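Local coordinates for NADPH-ferredoxin reductase FprA (Mycobacterium tuberculosis, PDB 1LQT), which carries FAD and catalyses electron exchange between NADP(H) and ferredoxin, and may supply electrons to P450 systems, at residues S14-A19 and P74-F79; L22-D27 and D374-V379; T44-V49 and Q66-A71. One frame throughout, in Å; residues are numbered along the deposited sequence.

Interaction 1 of 3, residues S14-A19 and P74-F79; sequences SAFFAA and PRFRFF. With FAD (flavin-adenine dinucleotide), chain H.
Phosphate oxygen O1P of FAD is gripped twice by Ser14, at 2.7 Å from its OG and 3.0 Å from its backbone N, the N-H pointing at the oxygen with an angle of 151°. The hydroxyl can join the amide because OG is turned in between the backbone N and the carbonyl carbon (chi1 71°), which brings both donors to the same side of the residue. Serine suits this place because its short hydroxyl arm lets OG and its own N reach one phosphate oxygen. The start of a helix probably adds favourable electrostatics for the pyrophosphate.

Further along the helix the contact turns apolar and meets the beginning of strand 76-80. Phe76, with CG anti to its backbone N, reaches toward the helix and sets CZ 3.7 Å from CE1 of Phe16. The two ring planes are inclined by only 25°, but with centroids 5.7 Å apart they are slid past each other and barely overlap, so rim carbons do the touching. Ala19, one helical turn after Phe16, puts its methyl CB at the edge of the Phe76 ring, 4.2 Å from CE2; a residue this short lets the phenyl ring lie close to the helix. Met38 of strand 34-40 touches both phenylalanines, and Phe67 stacks on Phe16.

The helix belongs to the beta-alpha-beta unit 4-9, 13-28, 34-40 of a Rossmann-type FAD domain, and Phe76 comes from the following strand 76-80: Ala15 fits the alanine of a GxGxxA pattern, the helix start holds the phosphate, and the helix flank packs on the parallel strands of the sheet.

Interaction 2 of 3, residues L22-D27 and D374-V379; sequences LLKAAD and DAQDTV
Lys24 and Gln376 make the polar link between the two helices: NZ of Lys24 donates to OE1 of Gln376 over 2.9 Å. The approach is not along a lone pair. The ammonium nitrogen stands 42° out of the plane of the amide carbonyl, with a C=O...N angle of 131°, and the two side chains cross at about a right angle. Lysine bends at chi3 and glutamine at chi2, and these two bends bring the polar ends together. OE1 is also hydrogen-bonded to OG of Ser21, its stronger partner, and NE2 to OD1 of Asp380, so both ends of the amide are engaged and its rotation is probably well fixed. A long, flexible lysine suits the solvent-exposed side of this contact, whereas glutamine offers an acceptor and a donor at once.

Helix 13-28, the first helix of the FAD-binding Rossmann-type domain, here meets helix 370-391; segment 374-379 follows 22-27 after 346 intervening residues. An early helix and one far later in the sequence thus pack side by side.

Beneath the polar link lies an apolar contact. CD2 of Leu22 sits 3.7 Å from CG1 of Val379, and CG of Leu22 lies 4.0 Å from that same methyl and 4.1 Å from CG2, so CG and CD2 of the leucine meet the valine branches. Val379 points toward the opposite helix and its compact, branched shape permits a CA-CA separation of 6.6 Å from Leu22. The leucine, longer, also reaches Met34 and Val36 of strand 34-40.

Interaction 3 of 3, residues T44-V49 and Q66-A71; sequences TPWGLV and QFEKTA. With FAD (flavin-adenine dinucleotide), chain H.
Trp46 meets helix 64-71 along much of its indole. Its CB leads to CG with the ring carbon anti to the carbonyl carbon, and this turn carries the indole out to the helix. CG is 4.2 Å from CD2 of Phe67, and the next atom, CD1, comes closer, to 3.7 Å from the same carbon. CD1 lies at the edge of the phenyl ring; the five-membered ring and the phenyl are inclined by 57° in an oblique pairing. NE1 then passes 4.0 Å from CB of Phe67. At the far end of the indole, CZ2 is 3.5 Å from OE2 of Glu68, with CH2 close behind. The carboxylate oxygen lies in the plane of the indole at its edge, and the two planes are at 90°. Such an edge carries the slightly positive C-H groups, so a carboxylate there is probably favourable. CG of Pro45 lies over one face of the indole, toward its rim, and Trp423 of helix 420-434 pairs with the ring edge-to-face. A broad, flat tryptophan is well suited to so many neighbours.

Phe67 also meets Val49, whose CG2 is 4.1 Å from CE2 at the phenyl edge. Between Trp46 and Val49 the chain turns to the cofactor. Gly47, at the N-cap with a positive phi favourable to glycine, has no side chain and lets the backbone pass close to FAD, its CA 3.2 Å from O3B. Leu48 N follows, giving an almost straight bond (172°) of 3.0 Å to phosphate oxygen O2A. A backbone amide at a helix start, set against a pyrophosphate beside packed aromatic residues, belongs to the FAD pocket of a Rossmann-type domain in this type 1 ferredoxin-NADP reductase.

How the interactions relate
Interactions 1 and 3 lie with centres about 9 Å apart and share the pyrophosphate of FAD: Ser14 binds the phosphate nearer the flavin, and Leu48 the one nearer the adenosine. They pack directly together: CE1 of Phe16 lies 3.4 Å from O of Phe67, and CD1 of Phe76 is 3.5 Å from CA of Ala71. Interaction 2 continues helix 13-28 beyond interaction 1, its centre about 11 Å away, and Arg75 NH1 joins the two by a 2.9 Å salt bridge to Asp27 OD1. It is more remote from the cofactor: the Val379 side chain is about 12 Å from FAD at the nearest atoms. Interaction 3 touches interaction 2 through Leu23 and Thr70.

Interaction 1 of 3, residues S14-A19 and P74-F79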
loop_
_atom_site.group_PDB
_atom_site.type_symbol
_atom_site.label_atom_id
_atom_site.label_comp_id
_atom_site.label_asym_id
_atom_site.label_seq_id
_atom_site.Cartn_x
_atom_site.Cartn_y
_atom_site.Cartn_z
ATOM N N SER A 14 10.414 -3.067 1.073
ATOM C CA SER A 14 11.068 -3.863 2.103
ATOM C C SER A 14 11.920 -4.973 1.483
ATOM O O SER A 14 13.018 -5.231 1.956
ATOM C CB SER A 14 10.065 -4.391 3.131
ATOM O OG SER A 14 9.217 -5.401 2.643
ATOM N N ALA A 15 11.430 -5.578 0.416
ATOM C CA ALA A 15 12.191 -6.580 -0.320
ATOM C C ALA A 15 13.491 -6.012 -0.864
ATOM O O ALA A 15 14.549 -6.623 -0.742
ATOM C CB ALA A 15 11.350 -7.128 -1.442
ATOM N N PHE A 16 13.403 -4.852 -1.514
ATOM C CA PHE A 16 14.598 -4.255 -2.104
ATOM C C PHE A 16 15.583 -3.729 -1.094
ATOM O O PHE A 16 16.808 -3.811 -1.306
ATOM C CB PHE A 16 14.240 -3.194 -3.150
ATOM C CG PHE A 16 14.058 -3.788 -4.498
ATOM C CD1 PHE A 16 15.176 -4.150 -5.243
ATOM C CD2 PHE A 16 12.799 -4.018 -5.041
ATOM C CE1 PHE A 16 15.027 -4.732 -6.487
ATOM C CE2 PHE A 16 12.678 -4.615 -6.269
ATOM C CZ PHE A 16 13.779 -4.973 -6.977
ATOM N N PHE A 17 15.096 -3.214 0.032
ATOM C CA PHE A 17 16.001 -2.815 1.092
ATOM C C PHE A 17 16.686 -4.048 1.694
ATOM O O PHE A 17 17.890 -4.030 1.960
ATOM C CB PHE A 17 15.277 -2.002 2.162
ATOM C CG PHE A 17 14.807 -0.614 1.693
ATOM C CD1 PHE A 17 15.605 0.230 0.962
ATOM C CD2 PHE A 17 13.557 -0.163 2.051
ATOM C CE1 PHE A 17 15.149 1.461 0.577
ATOM C CE2 PHE A 17 13.131 1.095 1.665
ATOM C CZ PHE A 17 13.922 1.882 0.951
ATOM N N ALA A 18 15.942 -5.128 1.851
ATOM C CA ALA A 18 16.551 -6.366 2.341
ATOM C C ALA A 18 17.628 -6.855 1.371
ATOM O O ALA A 18 18.707 -7.253 1.779
ATOM C CB ALA A 18 15.489 -7.425 2.556
ATOM N N ALA A 19 17.298 -6.835 0.075
ATOM C CA ALA A 19 18.262 -7.271 -0.931
ATOM C C ALA A 19 19.534 -6.455 -0.841
ATOM O O ALA A 19 20.648 -6.998 -0.858
ATOM C CB ALA A 19 17.661 -7.179 -2.319
ATOM N N PRO A 74 24.898 -8.673 -10.565
ATOM C CA PRO A 74 24.859 -10.016 -11.119
ATOM C C PRO A 74 24.445 -11.108 -10.138
ATOM O O PRO A 74 24.073 -12.191 -10.564
ATOM C CB PRO A 74 26.306 -10.227 -11.612
ATOM C CG PRO A 74 27.091 -9.337 -10.862
ATOM C CD PRO A 74 26.235 -8.085 -10.700
ATOM N N ARG A 75 24.497 -10.824 -8.849
ATOM C CA ARG A 75 24.108 -11.803 -7.832
ATOM C C ARG A 75 22.593 -11.837 -7.592
ATOM O O ARG A 75 22.113 -12.652 -6.831
ATOM C CB ARG A 75 24.793 -11.423 -6.527
ATOM C CG ARG A 75 26.323 -11.515 -6.580
ATOM C CD ARG A 75 26.993 -10.949 -5.371
ATOM N NE ARG A 75 26.840 -9.508 -5.296
ATOM C CZ ARG A 75 27.356 -8.749 -4.349
ATOM N NH1 ARG A 75 28.051 -9.268 -3.342
ATOM N NH2 ARG A 75 27.177 -7.443 -4.391
ATOM N N PHE A 76 21.871 -10.920 -8.236
ATOM C CA PHE A 76 20.434 -10.738 -8.061
ATOM C C PHE A 76 19.682 -11.247 -9.269
ATOM O O PHE A 76 20.062 -10.934 -10.406
ATOM C CB PHE A 76 20.168 -9.240 -7.915
ATOM C CG PHE A 76 18.723 -8.877 -7.751
ATOM C CD1 PHE A 76 17.904 -8.720 -8.835
ATOM C CD2 PHE A 76 18.212 -8.618 -6.489
ATOM C CE1 PHE A 76 16.556 -8.376 -8.639
ATOM C CE2 PHE A 76 16.905 -8.268 -6.300
ATOM C CZ PHE A 76 16.089 -8.171 -7.352
ATOM N N ARG A 77 18.582 -11.967 -9.026
ATOM C CA ARG A 77 17.671 -12.386 -10.085
ATOM C C ARG A 77 16.239 -12.050 -9.634
ATOM O O ARG A 77 15.914 -12.162 -8.458
ATOM C CB ARG A 77 17.768 -13.878 -10.366
ATOM C CG ARG A 77 19.130 -14.328 -10.826
ATOM C CD ARG A 77 19.196 -15.763 -11.318
ATOM N NE ARG A 77 18.814 -16.712 -10.271
ATOM C CZ ARG A 77 18.936 -18.025 -10.394
ATOM N NH1 ARG A 77 19.396 -18.528 -11.517
ATOM N NH2 ARG A 77 18.587 -18.824 -9.411
ATOM N N PHE A 78 15.408 -11.698 -10.606
ATOM C CA PHE A 78 13.986 -11.455 -10.422
ATOM C C PHE A 78 13.159 -12.475 -11.188
ATOM O O PHE A 78 13.443 -12.765 -12.337
ATOM C CB PHE A 78 13.652 -10.072 -10.960
ATOM C CG PHE A 78 12.177 -9.699 -10.923
ATOM C CD1 PHE A 78 11.588 -9.272 -9.754
ATOM C CD2 PHE A 78 11.405 -9.703 -12.075
ATOM C CE1 PHE A 78 10.267 -8.887 -9.753
ATOM C CE2 PHE A 78 10.088 -9.317 -12.071
ATOM C CZ PHE A 78 9.505 -8.911 -10.914
ATOM N N PHE A 79 12.133 -12.993 -10.546
ATOM C CA PHE A 79 11.189 -13.901 -11.154
ATOM C C PHE A 79 9.785 -13.404 -10.823
ATOM O O PHE A 79 9.263 -13.646 -9.732
ATOM C CB PHE A 79 11.370 -15.311 -10.627
ATOM C CG PHE A 79 12.744 -15.889 -10.850
ATOM C CD1 PHE A 79 13.050 -16.597 -12.001
ATOM C CD2 PHE A 79 13.736 -15.751 -9.909
ATOM C CE1 PHE A 79 14.297 -17.178 -12.183
ATOM C CE2 PHE A 79 15.003 -16.319 -10.118
ATOM C CZ PHE A 79 15.261 -17.013 -11.251
HETATM P PA FAD H . 4.544 -3.702 -0.687
HETATM O O1A FAD H . 3.085 -3.906 -0.608
HETATM O O2A FAD H . 5.089 -2.450 -1.268
HETATM O O5B FAD H . 5.185 -4.906 -1.524
HETATM C C5B FAD H . 4.719 -6.246 -1.322
HETATM C C4B FAD H . 5.053 -7.015 -2.594
HETATM O O4B FAD H . 4.870 -8.399 -2.306
HETATM C C3B FAD H . 4.144 -6.681 -3.783
HETATM O O3B FAD H . 4.875 -6.443 -4.964
HETATM C C2B FAD H . 3.258 -7.896 -3.874
HETATM O O2B FAD H . 2.691 -8.149 -5.139
HETATM C C1B FAD H . 4.206 -9.003 -3.399
HETATM N N9A FAD H . 3.546 -10.209 -2.918
HETATM C C8A FAD H . 2.510 -10.266 -2.025
HETATM N N7A FAD H . 2.138 -11.515 -1.773
HETATM C C5A FAD H . 2.953 -12.294 -2.571
HETATM C C6A FAD H . 3.021 -13.678 -2.748
HETATM N N6A FAD H . 2.273 -14.548 -2.088
HETATM N N1A FAD H . 3.962 -14.140 -3.618
HETATM C C2A FAD H . 4.777 -13.259 -4.258
HETATM N N3A FAD H . 4.767 -11.926 -4.131
HETATM C C4A FAD H . 3.836 -11.492 -3.275
HETATM N N1 FAD H . 4.857 5.861 1.157
HETATM C C2 FAD H . 5.554 6.988 0.841
HETATM O O2 FAD H . 6.678 7.173 1.268
HETATM N N3 FAD H . 4.951 7.944 0.039
HETATM C C4 FAD H . 3.722 7.795 -0.533
HETATM O O4 FAD H . 3.249 8.681 -1.281
HETATM C C4X FAD H . 3.033 6.612 -0.246
HETATM N N5 FAD H . 1.796 6.372 -0.802
HETATM C C5X FAD H . 1.115 5.226 -0.480
HETATM C C6 FAD H . -0.131 4.996 -1.009
HETATM C C7 FAD H . -0.889 3.894 -0.656
HETATM C C7M FAD H . -2.241 3.673 -1.275
HETATM C C8 FAD H . -0.339 2.973 0.244
HETATM C C8M FAD H . -1.125 1.769 0.683
HETATM C C9 FAD H . 0.934 3.179 0.773
HETATM C C9A FAD H . 1.676 4.299 0.423
HETATM N N10 FAD H . 2.946 4.537 0.959
HETATM C C10 FAD H . 3.633 5.673 0.610
HETATM C "C1'" FAD H . 3.609 3.563 1.873
HETATM C "C2'" FAD H . 4.412 2.523 1.092
HETATM O "O2'" FAD H . 3.613 2.057 0.033
HETATM C "C3'" FAD H . 4.797 1.359 2.024
HETATM O "O3'" FAD H . 5.633 1.815 3.083
HETATM C "C4'" FAD H . 5.625 0.249 1.376
HETATM O "O4'" FAD H . 5.251 0.045 0.016
HETATM C "C5'" FAD H . 5.475 -1.056 2.159
HETATM O "O5'" FAD H . 6.446 -1.944 1.591
HETATM P P FAD H . 6.361 -3.528 1.653
HETATM O O1P FAD H . 7.589 -3.977 0.959
HETATM O O2P FAD H . 6.107 -4.048 3.030
HETATM O O3P FAD H . 5.068 -3.932 0.829
#

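Interaction 2 of 3, residues L22-D27 and D374-V379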
loop_
_atom_site.group_PDB
_atom_site.type_symbol
_atom_site.label_atom_id
_atom_site.label_comp_id
_atom_site.label_asym_id
_atom_site.label_seq_id
_atom_site.Cartn_x
_atom_site.Cartn_y
_atom_site.Cartn_z
ATOM N N LEU A 22 21.610 -7.426 2.203
ATOM C CA LEU A 22 22.283 -8.697 2.023
ATOM C C LEU A 22 23.531 -8.527 1.181
ATOM O O LEU A 22 24.604 -9.043 1.508
ATOM C CB LEU A 22 21.356 -9.697 1.381
ATOM C CG LEU A 22 20.200 -10.200 2.252
ATOM C CD1 LEU A 22 19.075 -10.770 1.401
ATOM C CD2 LEU A 22 20.687 -11.219 3.291
ATOM N N LEU A 23 23.413 -7.814 0.063
ATOM C CA LEU A 23 24.541 -7.652 -0.838
ATOM C C LEU A 23 25.628 -6.791 -0.200
ATOM O O LEU A 23 26.827 -7.031 -0.382
ATOM C CB LEU A 23 24.047 -7.072 -2.160
ATOM C CG LEU A 23 23.097 -7.960 -2.943
ATOM C CD1 LEU A 23 22.555 -7.219 -4.155
ATOM C CD2 LEU A 23 23.731 -9.286 -3.335
ATOM N N LYS A 24 25.222 -5.788 0.571
ATOM C CA LYS A 24 26.166 -4.945 1.301
ATOM C C LYS A 24 26.967 -5.732 2.332
ATOM O O LYS A 24 28.160 -5.535 2.473
ATOM C CB LYS A 24 25.448 -3.781 1.978
ATOM C CG LYS A 24 26.348 -2.863 2.788
ATOM C CD LYS A 24 25.528 -1.781 3.483
ATOM C CE LYS A 24 24.535 -2.323 4.522
ATOM N NZ LYS A 24 23.575 -1.283 4.964
ATOM N N ALA A 25 26.292 -6.621 3.042
ATOM C CA ALA A 25 26.978 -7.486 3.993
ATOM C C ALA A 25 28.071 -8.290 3.275
ATOM O O ALA A 25 29.208 -8.376 3.759
ATOM C CB ALA A 25 26.002 -8.395 4.669
ATOM N N ALA A 26 27.731 -8.906 2.162
ATOM C CA ALA A 26 28.720 -9.638 1.391
ATOM C C ALA A 26 29.870 -8.734 0.936
ATOM O O ALA A 26 31.054 -9.106 1.039
ATOM C CB ALA A 26 28.085 -10.305 0.224
ATOM N N ASP A 27 29.525 -7.539 0.478
ATOM C CA ASP A 27 30.553 -6.661 -0.054
ATOM C C ASP A 27 31.530 -6.192 0.998
ATOM O O ASP A 27 32.667 -5.823 0.684
ATOM C CB ASP A 27 29.921 -5.435 -0.700
ATOM C CG ASP A 27 29.180 -5.741 -1.973
ATOM O OD1 ASP A 27 29.383 -6.820 -2.559
ATOM O OD2 ASP A 27 28.399 -4.901 -2.467
ATOM N N ASP A 374 14.044 -1.370 9.137
ATOM C CA ASP A 374 13.318 -2.592 9.392
ATOM C C ASP A 374 13.981 -3.773 8.685
ATOM O O ASP A 374 14.263 -4.806 9.288
ATOM C CB ASP A 374 11.853 -2.408 8.970
ATOM C CG ASP A 374 11.024 -3.583 9.296
ATOM O OD1 ASP A 374 11.151 -4.124 10.443
ATOM O OD2 ASP A 374 10.207 -3.997 8.459
ATOM N N ALA A 375 14.219 -3.608 7.405
ATOM C CA ALA A 375 14.838 -4.665 6.632
ATOM C C ALA A 375 16.266 -4.942 7.102
ATOM O O ALA A 375 16.678 -6.084 7.167
ATOM C CB ALA A 375 14.805 -4.322 5.148
ATOM N N GLN A 376 16.998 -3.893 7.412
ATOM C CA GLN A 376 18.378 -4.048 7.853
ATOM C C GLN A 376 18.439 -4.879 9.129
ATOM O O GLN A 376 19.277 -5.749 9.269
ATOM C CB GLN A 376 19.001 -2.684 8.100
ATOM C CG GLN A 376 20.461 -2.755 8.515
ATOM C CD GLN A 376 21.342 -3.267 7.394
ATOM O OE1 GLN A 376 21.377 -2.660 6.324
ATOM N NE2 GLN A 376 22.053 -4.374 7.616
ATOM N N ASP A 377 17.513 -4.590 10.042
ATOM C CA ASP A 377 17.441 -5.320 11.294
ATOM C C ASP A 377 17.167 -6.791 11.069
ATOM O O ASP A 377 17.836 -7.657 11.666
ATOM C CB ASP A 377 16.389 -4.694 12.208
ATOM C CG ASP A 377 16.834 -3.360 12.774
ATOM O OD1 ASP A 377 18.040 -3.049 12.762
ATOM O OD2 ASP A 377 16.023 -2.561 13.245
ATOM N N THR A 378 16.186 -7.083 10.227
ATOM C CA THR A 378 15.898 -8.468 9.903
ATOM C C THR A 378 17.140 -9.159 9.281
ATOM O O THR A 378 17.474 -10.305 9.635
ATOM C CB THR A 378 14.713 -8.580 8.925
ATOM O OG1 THR A 378 13.478 -8.249 9.563
ATOM C CG2 THR A 378 14.557 -9.992 8.508
ATOM N N VAL A 379 17.772 -8.472 8.336
ATOM C CA VAL A 379 18.917 -9.058 7.635
ATOM C C VAL A 379 20.085 -9.318 8.569
ATOM O O VAL A 379 20.720 -10.356 8.486
ATOM C CB VAL A 379 19.309 -8.193 6.421
ATOM C CG1 VAL A 379 20.673 -8.562 5.919
ATOM C CG2 VAL A 379 18.256 -8.331 5.315
#

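Interaction 3 of 3, residues T44-V49 and Q66-A71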
loop_
_atom_site.group_PDB
_atom_site.type_symbol
_atom_site.label_atom_id
_atom_site.label_comp_id
_atom_site.label_asym_id
_atom_site.label_seq_id
_atom_site.Cartn_x
_atom_site.Cartn_y
_atom_site.Cartn_z
ATOM N N THR A 44 5.303 -7.286 -12.595
ATOM C CA THR A 44 6.022 -6.044 -12.403
ATOM C C THR A 44 6.519 -5.930 -10.969
ATOM O O THR A 44 5.778 -6.277 -10.059
ATOM C CB THR A 44 5.101 -4.852 -12.705
ATOM O OG1 THR A 44 3.974 -4.891 -11.804
ATOM C CG2 THR A 44 4.522 -4.896 -14.108
ATOM N N PRO A 45 7.721 -5.395 -10.778
ATOM C CA PRO A 45 8.270 -5.180 -9.440
ATOM C C PRO A 45 7.762 -3.881 -8.839
ATOM O O PRO A 45 7.012 -3.114 -9.451
ATOM C CB PRO A 45 9.772 -5.098 -9.712
ATOM C CG PRO A 45 9.823 -4.380 -11.059
ATOM C CD PRO A 45 8.671 -4.970 -11.819
ATOM N N TRP A 46 8.199 -3.669 -7.599
ATOM C CA TRP A 46 8.139 -2.404 -6.862
ATOM C C TRP A 46 6.973 -2.273 -5.887
ATOM O O TRP A 46 6.900 -1.313 -5.137
ATOM C CB TRP A 46 8.291 -1.154 -7.738
ATOM C CG TRP A 46 9.526 -1.184 -8.639
ATOM C CD1 TRP A 46 10.685 -1.945 -8.485
ATOM C CD2 TRP A 46 9.726 -0.402 -9.798
ATOM N NE1 TRP A 46 11.545 -1.694 -9.512
ATOM C CE2 TRP A 46 10.974 -0.769 -10.348
ATOM C CE3 TRP A 46 8.964 0.555 -10.467
ATOM C CZ2 TRP A 46 11.485 -0.170 -11.513
ATOM C CZ3 TRP A 46 9.471 1.139 -11.605
ATOM C CH2 TRP A 46 10.702 0.756 -12.132
ATOM N N GLY A 47 6.076 -3.240 -5.878
ATOM C CA GLY A 47 5.000 -3.256 -4.914
ATOM C C GLY A 47 4.206 -1.980 -4.961
ATOM O O GLY A 47 3.824 -1.483 -6.022
ATOM N N LEU A 48 3.910 -1.436 -3.794
ATOM C CA LEU A 48 3.076 -0.233 -3.675
ATOM C C LEU A 48 3.781 0.994 -4.229
ATOM O O LEU A 48 3.112 1.997 -4.481
ATOM C CB LEU A 48 2.649 -0.003 -2.239
ATOM C CG LEU A 48 1.611 -0.978 -1.684
ATOM C CD1 LEU A 48 1.477 -0.762 -0.189
ATOM C CD2 LEU A 48 0.262 -0.800 -2.358
ATOM N N VAL A 49 5.095 0.971 -4.461
ATOM C CA VAL A 49 5.695 2.133 -5.115
ATOM C C VAL A 49 5.031 2.315 -6.491
ATOM O O VAL A 49 4.803 3.439 -6.928
ATOM C CB VAL A 49 7.217 2.012 -5.205
ATOM C CG1 VAL A 49 7.840 3.053 -6.108
ATOM C CG2 VAL A 49 7.832 2.069 -3.828
ATOM N N GLN A 66 16.715 3.301 -7.292
ATOM C CA GLN A 66 17.561 2.594 -6.337
ATOM C C GLN A 66 17.350 1.087 -6.458
ATOM O O GLN A 66 18.293 0.306 -6.387
ATOM C CB GLN A 66 17.228 3.011 -4.893
ATOM C CG GLN A 66 17.694 4.312 -4.451
ATOM C CD GLN A 66 17.509 4.503 -2.929
ATOM O OE1 GLN A 66 17.431 3.520 -2.126
ATOM N NE2 GLN A 66 17.428 5.758 -2.531
ATOM N N PHE A 67 16.085 0.684 -6.576
ATOM C CA PHE A 67 15.762 -0.713 -6.716
ATOM C C PHE A 67 16.368 -1.264 -8.005
ATOM O O PHE A 67 16.875 -2.375 -8.029
ATOM C CB PHE A 67 14.234 -0.943 -6.700
ATOM C CG PHE A 67 13.506 -0.371 -5.479
ATOM C CD1 PHE A 67 14.173 -0.007 -4.320
ATOM C CD2 PHE A 67 12.147 -0.173 -5.542
ATOM C CE1 PHE A 67 13.473 0.479 -3.241
ATOM C CE2 PHE A 67 11.441 0.334 -4.450
ATOM C CZ PHE A 67 12.106 0.657 -3.331
ATOM N N GLU A 68 16.314 -0.476 -9.065
ATOM C CA GLU A 68 16.876 -0.899 -10.355
ATOM C C GLU A 68 18.385 -1.081 -10.247
ATOM O O GLU A 68 18.936 -2.013 -10.807
ATOM C CB GLU A 68 16.542 0.111 -11.441
ATOM C CG GLU A 68 15.060 0.088 -11.798
ATOM C CD GLU A 68 14.664 1.155 -12.792
ATOM O OE1 GLU A 68 14.981 2.330 -12.544
ATOM O OE2 GLU A 68 14.010 0.825 -13.765
ATOM N N LYS A 69 19.044 -0.199 -9.521
ATOM C CA LYS A 69 20.474 -0.326 -9.337
ATOM C C LYS A 69 20.802 -1.610 -8.579
ATOM O O LYS A 69 21.724 -2.318 -8.949
ATOM C CB LYS A 69 21.016 0.899 -8.608
ATOM C CG LYS A 69 22.534 0.937 -8.491
ATOM C CD LYS A 69 23.036 2.249 -7.914
ATOM C CE LYS A 69 24.471 2.127 -7.447
ATOM N NZ LYS A 69 25.320 1.655 -8.565
ATOM N N THR A 70 20.025 -1.951 -7.552
ATOM C CA THR A 70 20.240 -3.206 -6.856
ATOM C C THR A 70 20.053 -4.379 -7.823
ATOM O O THR A 70 20.830 -5.327 -7.833
ATOM C CB THR A 70 19.276 -3.294 -5.683
ATOM O OG1 THR A 70 19.646 -2.305 -4.723
ATOM C CG2 THR A 70 19.326 -4.666 -4.997
ATOM N N ALA A 71 18.996 -4.310 -8.634
ATOM C CA ALA A 71 18.681 -5.377 -9.561
ATOM C C ALA A 71 19.742 -5.565 -10.643
ATOM O O ALA A 71 19.805 -6.642 -11.242
ATOM C CB ALA A 71 17.304 -5.181 -10.155
HETATM P PA FAD H . 4.544 -3.702 -0.687
HETATM O O1A FAD H . 3.085 -3.906 -0.608
HETATM O O2A FAD H . 5.089 -2.450 -1.268
HETATM O O5B FAD H . 5.185 -4.906 -1.524
HETATM C C5B FAD H . 4.719 -6.246 -1.322
HETATM C C4B FAD H . 5.053 -7.015 -2.594
HETATM O O4B FAD H . 4.870 -8.399 -2.306
HETATM C C3B FAD H . 4.144 -6.681 -3.783
HETATM O O3B FAD H . 4.875 -6.443 -4.964
HETATM C C2B FAD H . 3.258 -7.896 -3.874
HETATM O O2B FAD H . 2.691 -8.149 -5.139
HETATM C C1B FAD H . 4.206 -9.003 -3.399
HETATM N N9A FAD H . 3.546 -10.209 -2.918
HETATM C C8A FAD H . 2.510 -10.266 -2.025
HETATM N N7A FAD H . 2.138 -11.515 -1.773
HETATM C C5A FAD H . 2.953 -12.294 -2.571
HETATM C C6A FAD H . 3.021 -13.678 -2.748
HETATM N N6A FAD H . 2.273 -14.548 -2.088
HETATM N N1A FAD H . 3.962 -14.140 -3.618
HETATM C C2A FAD H . 4.777 -13.259 -4.258
HETATM N N3A FAD H . 4.767 -11.926 -4.131
HETATM C C4A FAD H . 3.836 -11.492 -3.275
HETATM N N1 FAD H . 4.857 5.861 1.157
HETATM C C2 FAD H . 5.554 6.988 0.841
HETATM O O2 FAD H . 6.678 7.173 1.268
HETATM N N3 FAD H . 4.951 7.944 0.039
HETATM C C4 FAD H . 3.722 7.795 -0.533
HETATM O O4 FAD H . 3.249 8.681 -1.281
HETATM C C4X FAD H . 3.033 6.612 -0.246
HETATM N N5 FAD H . 1.796 6.372 -0.802
HETATM C C5X FAD H . 1.115 5.226 -0.480
HETATM C C6 FAD H . -0.131 4.996 -1.009
HETATM C C7 FAD H . -0.889 3.894 -0.656
HETATM C C7M FAD H . -2.241 3.673 -1.275
HETATM C C8 FAD H . -0.339 2.973 0.244
HETATM C C8M FAD H . -1.125 1.769 0.683
HETATM C C9 FAD H . 0.934 3.179 0.773
HETATM C C9A FAD H . 1.676 4.299 0.423
HETATM N N10 FAD H . 2.946 4.537 0.959
HETATM C C10 FAD H . 3.633 5.673 0.610
HETATM C "C1'" FAD H . 3.609 3.563 1.873
HETATM C "C2'" FAD H . 4.412 2.523 1.092
HETATM O "O2'" FAD H . 3.613 2.057 0.033
HETATM C "C3'" FAD H . 4.797 1.359 2.024
HETATM O "O3'" FAD H . 5.633 1.815 3.083
HETATM C "C4'" FAD H . 5.625 0.249 1.376
HETATM O "O4'" FAD H . 5.251 0.045 0.016
HETATM C "C5'" FAD H . 5.475 -1.056 2.159
HETATM O "O5'" FAD H . 6.446 -1.944 1.591
HETATM P P FAD H . 6.361 -3.528 1.653
HETATM O O1P FAD H . 7.589 -3.977 0.959
HETATM O O2P FAD H . 6.107 -4.048 3.030
HETATM O O3P FAD H . 5.068 -3.932 0.829
#